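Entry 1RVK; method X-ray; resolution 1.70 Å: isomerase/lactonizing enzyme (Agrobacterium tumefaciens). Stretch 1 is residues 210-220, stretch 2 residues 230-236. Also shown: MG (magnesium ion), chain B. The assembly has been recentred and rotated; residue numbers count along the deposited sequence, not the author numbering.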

# COMPACT_ATOMS: atom_id res chain seq x y z
N TRP A 210 2.16 15.45 8.90
CA TRP A 210 1.62 16.19 10.03
C TRP A 210 1.82 17.70 9.98
O TRP A 210 1.95 18.35 11.03
CB TRP A 210 2.23 15.65 11.33
CG TRP A 210 2.10 14.16 11.52
CD1 TRP A 210 1.12 13.50 12.19
CD2 TRP A 210 3.03 13.16 11.08
NE1 TRP A 210 1.37 12.14 12.20
CE2 TRP A 210 2.54 11.91 11.52
CE3 TRP A 210 4.22 13.20 10.35
CZ2 TRP A 210 3.21 10.71 11.25
CZ3 TRP A 210 4.89 12.01 10.08
CH2 TRP A 210 4.37 10.78 10.54
N TYR A 211 1.86 18.28 8.78
CA TYR A 211 2.03 19.73 8.66
C TYR A 211 0.81 20.44 9.24
O TYR A 211 -0.30 19.92 9.20
CB TYR A 211 2.14 20.14 7.18
CG TYR A 211 3.53 20.13 6.59
CD1 TYR A 211 3.78 19.46 5.39
CD2 TYR A 211 4.58 20.82 7.20
CE1 TYR A 211 5.04 19.48 4.81
CE2 TYR A 211 5.85 20.85 6.62
CZ TYR A 211 6.07 20.18 5.42
OH TYR A 211 7.31 20.21 4.83
N SER A 212 1.04 21.64 9.76
CA SER A 212 -0.04 22.46 10.30
C SER A 212 -0.89 22.91 9.10
O SER A 212 -0.48 22.75 7.96
CB SER A 212 0.53 23.69 10.98
OG SER A 212 1.25 24.48 10.04
N ARG A 213 -2.07 23.47 9.37
CA ARG A 213 -2.91 23.94 8.28
C ARG A 213 -2.17 25.00 7.47
O ARG A 213 -2.18 24.96 6.24
CB ARG A 213 -4.22 24.54 8.81
CG ARG A 213 -5.22 23.53 9.36
CD ARG A 213 -6.56 24.20 9.61
NE ARG A 213 -7.55 23.32 10.23
CZ ARG A 213 -8.83 23.63 10.37
NH1 ARG A 213 -9.28 24.79 9.92
NH2 ARG A 213 -9.67 22.78 10.95
N THR A 214 -1.53 25.95 8.15
CA THR A 214 -0.81 27.02 7.46
C THR A 214 0.31 26.50 6.56
O THR A 214 0.49 27.01 5.45
CB THR A 214 -0.23 28.06 8.45
OG1 THR A 214 0.55 27.41 9.46
CG2 THR A 214 -1.36 28.84 9.11
N ASP A 215 1.06 25.51 7.02
CA ASP A 215 2.15 24.95 6.21
C ASP A 215 1.60 24.16 5.02
O ASP A 215 2.13 24.24 3.91
CB ASP A 215 3.08 24.06 7.04
CG ASP A 215 4.11 24.86 7.84
OD1 ASP A 215 4.38 26.03 7.48
OD2 ASP A 215 4.66 24.31 8.82
N ALA A 216 0.54 23.39 5.24
CA ALA A 216 -0.05 22.61 4.16
C ALA A 216 -0.62 23.52 3.08
O ALA A 216 -0.57 23.20 1.89
CB ALA A 216 -1.15 21.70 4.71
N LEU A 217 -1.18 24.67 3.48
CA LEU A 217 -1.74 25.62 2.52
C LEU A 217 -0.60 26.19 1.67
O LEU A 217 -0.75 26.35 0.45
CB LEU A 217 -2.46 26.76 3.25
CG LEU A 217 -3.05 27.86 2.36
CD1 LEU A 217 -4.17 27.28 1.51
CD2 LEU A 217 -3.58 29.00 3.22
N ALA A 218 0.52 26.50 2.31
CA ALA A 218 1.68 27.04 1.60
C ALA A 218 2.22 26.00 0.63
O ALA A 218 2.62 26.33 -0.49
CB ALA A 218 2.75 27.44 2.60
N LEU A 219 2.25 24.75 1.06
CA LEU A 219 2.74 23.67 0.21
C LEU A 219 1.80 23.50 -0.98
O LEU A 219 2.24 23.49 -2.14
CB LEU A 219 2.82 22.37 1.02
CG LEU A 219 3.33 21.08 0.36
CD1 LEU A 219 2.28 20.54 -0.58
CD2 LEU A 219 4.63 21.35 -0.38
N GLY A 220 0.51 23.39 -0.71
CA GLY A 220 -0.46 23.22 -1.78
C GLY A 220 -0.46 24.35 -2.79
O GLY A 220 -0.57 24.12 -3.99
N TRP A 230 -2.10 15.59 -7.60
CA TRP A 230 -2.69 15.55 -6.28
C TRP A 230 -1.69 15.76 -5.16
O TRP A 230 -0.48 15.61 -5.34
CB TRP A 230 -3.48 14.24 -6.05
CG TRP A 230 -2.68 12.98 -5.69
CD1 TRP A 230 -1.75 12.84 -4.70
CD2 TRP A 230 -2.85 11.67 -6.26
NE1 TRP A 230 -1.34 11.53 -4.61
CE2 TRP A 230 -2.00 10.79 -5.55
CE3 TRP A 230 -3.65 11.15 -7.30
CZ2 TRP A 230 -1.92 9.42 -5.85
CZ3 TRP A 230 -3.57 9.79 -7.59
CH2 TRP A 230 -2.71 8.94 -6.87
N ILE A 231 -2.21 16.16 -4.00
CA ILE A 231 -1.41 16.36 -2.81
C ILE A 231 -1.96 15.29 -1.88
O ILE A 231 -3.17 15.16 -1.72
CB ILE A 231 -1.59 17.80 -2.24
CG1 ILE A 231 -0.72 17.96 -0.99
CG2 ILE A 231 -3.05 18.08 -1.96
CD1 ILE A 231 -0.73 19.37 -0.42
N GLU A 232 -1.06 14.52 -1.28
CA GLU A 232 -1.45 13.41 -0.42
C GLU A 232 -1.04 13.53 1.04
O GLU A 232 0.12 13.77 1.36
CB GLU A 232 -0.87 12.13 -1.02
CG GLU A 232 -1.24 10.83 -0.32
CD GLU A 232 -0.65 9.64 -1.04
OE1 GLU A 232 -0.53 9.69 -2.29
OE2 GLU A 232 -0.31 8.64 -0.38
N GLU A 233 -2.02 13.35 1.93
CA GLU A 233 -1.82 13.38 3.38
C GLU A 233 -0.80 14.41 3.88
O GLU A 233 0.21 14.05 4.47
CB GLU A 233 -1.43 11.97 3.85
CG GLU A 233 -1.46 11.77 5.37
CD GLU A 233 -1.31 10.30 5.78
OE1 GLU A 233 -1.41 10.02 6.99
OE2 GLU A 233 -1.10 9.43 4.90
N PRO A 234 -1.07 15.70 3.66
CA PRO A 234 -0.09 16.69 4.14
C PRO A 234 -0.34 17.10 5.59
O PRO A 234 0.46 17.83 6.18
CB PRO A 234 -0.29 17.85 3.17
CG PRO A 234 -1.77 17.82 2.96
CD PRO A 234 -2.08 16.34 2.79
N MSE A 235 -1.45 16.64 6.17
CA MSE A 235 -1.79 16.98 7.55
C MSE A 235 -2.24 15.74 8.32
O MSE A 235 -2.51 14.71 7.72
CB MSE A 235 -2.92 18.02 7.57
CG MSE A 235 -2.66 19.28 6.75
SE MSE A 235 -4.21 20.46 6.70
CE MSE A 235 -5.43 19.25 5.79
N ASP A 236 -2.31 15.84 9.64
CA ASP A 236 -2.73 14.71 10.46
C ASP A 236 -4.14 14.31 10.06
O ASP A 236 -5.10 15.05 10.28
CB ASP A 236 -2.67 15.10 11.95
CG ASP A 236 -2.82 13.91 12.87
OD1 ASP A 236 -2.17 13.90 13.95
OD2 ASP A 236 -3.57 12.98 12.53
MG MG B . 0.89 7.94 1.27
O HOH W 1 -1.96 18.49 10.95
O HOH W 2 0.16 9.44 2.76
O HOH W 3 2.11 6.86 2.88
O HOH W 4 2.05 6.64 -0.22

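The apolar centre of this contact lies between one side of helix 213-220 and Ile-231, Pro-234 and Met-235. Helix and strand run roughly antiparallel, at 152°, with axes 10.5 Å apart at their closest. Ala-216 and Leu-219, one helical turn apart, both point their CA-to-CB bonds toward the other stretch. Ile-231 points back from the strand. Its extended side chain, t at both chi angles, brings Ile-231 CD1 to 3.2 Å from Leu-219 CD1, a tight apolar contact. The same Ile-231 CD1 lies 4.1 Å from Gly-220 CA. Gly-220 contributes its CA to this contact.

Ala-216 packs against Pro-234 and Met-235. Ala-216 CB is 3.5 Å from Met-235 CG and 4.2 Å from Pro-234 CB. The small methyl suits this close approach. Met-235 is selenomethionine and has the largest area covered by the other stretch. Its long, flexible side chain passes along the start of the helix, where Met-235 SE comes 4.0 Å from Arg-213 CA. Arg-213 itself is exposed; its CA-to-CB bond points away. Ala-216, Leu-219, Ile-231, Pro-234 and Met-235 are all buried, and their apolar side chains suit a site out of solvent.

Further out, the loops meet through their backbones. Tyr-211 N donates a hydrogen bond to Pro-234 O at 3.0 Å, the one direct hydrogen bond between the stretches. Water 1 adds a bridge: it donates to Tyr-211 O at 2.8 Å and accepts from Asp-236 N at 3.0 Å. Both backbone polar groups of Tyr-211 are thus engaged. At the exposed edge, Asp-236 OD1 sits near the plane of the Trp-210 ring, 3.8 Å from Trp-210 CD1. The two stretches together bury 407 Å².

Glu-232, next to Ile-231, takes no part in this packing. Glu-232 OE2 binds the magnesium ion MG at 2.2 Å.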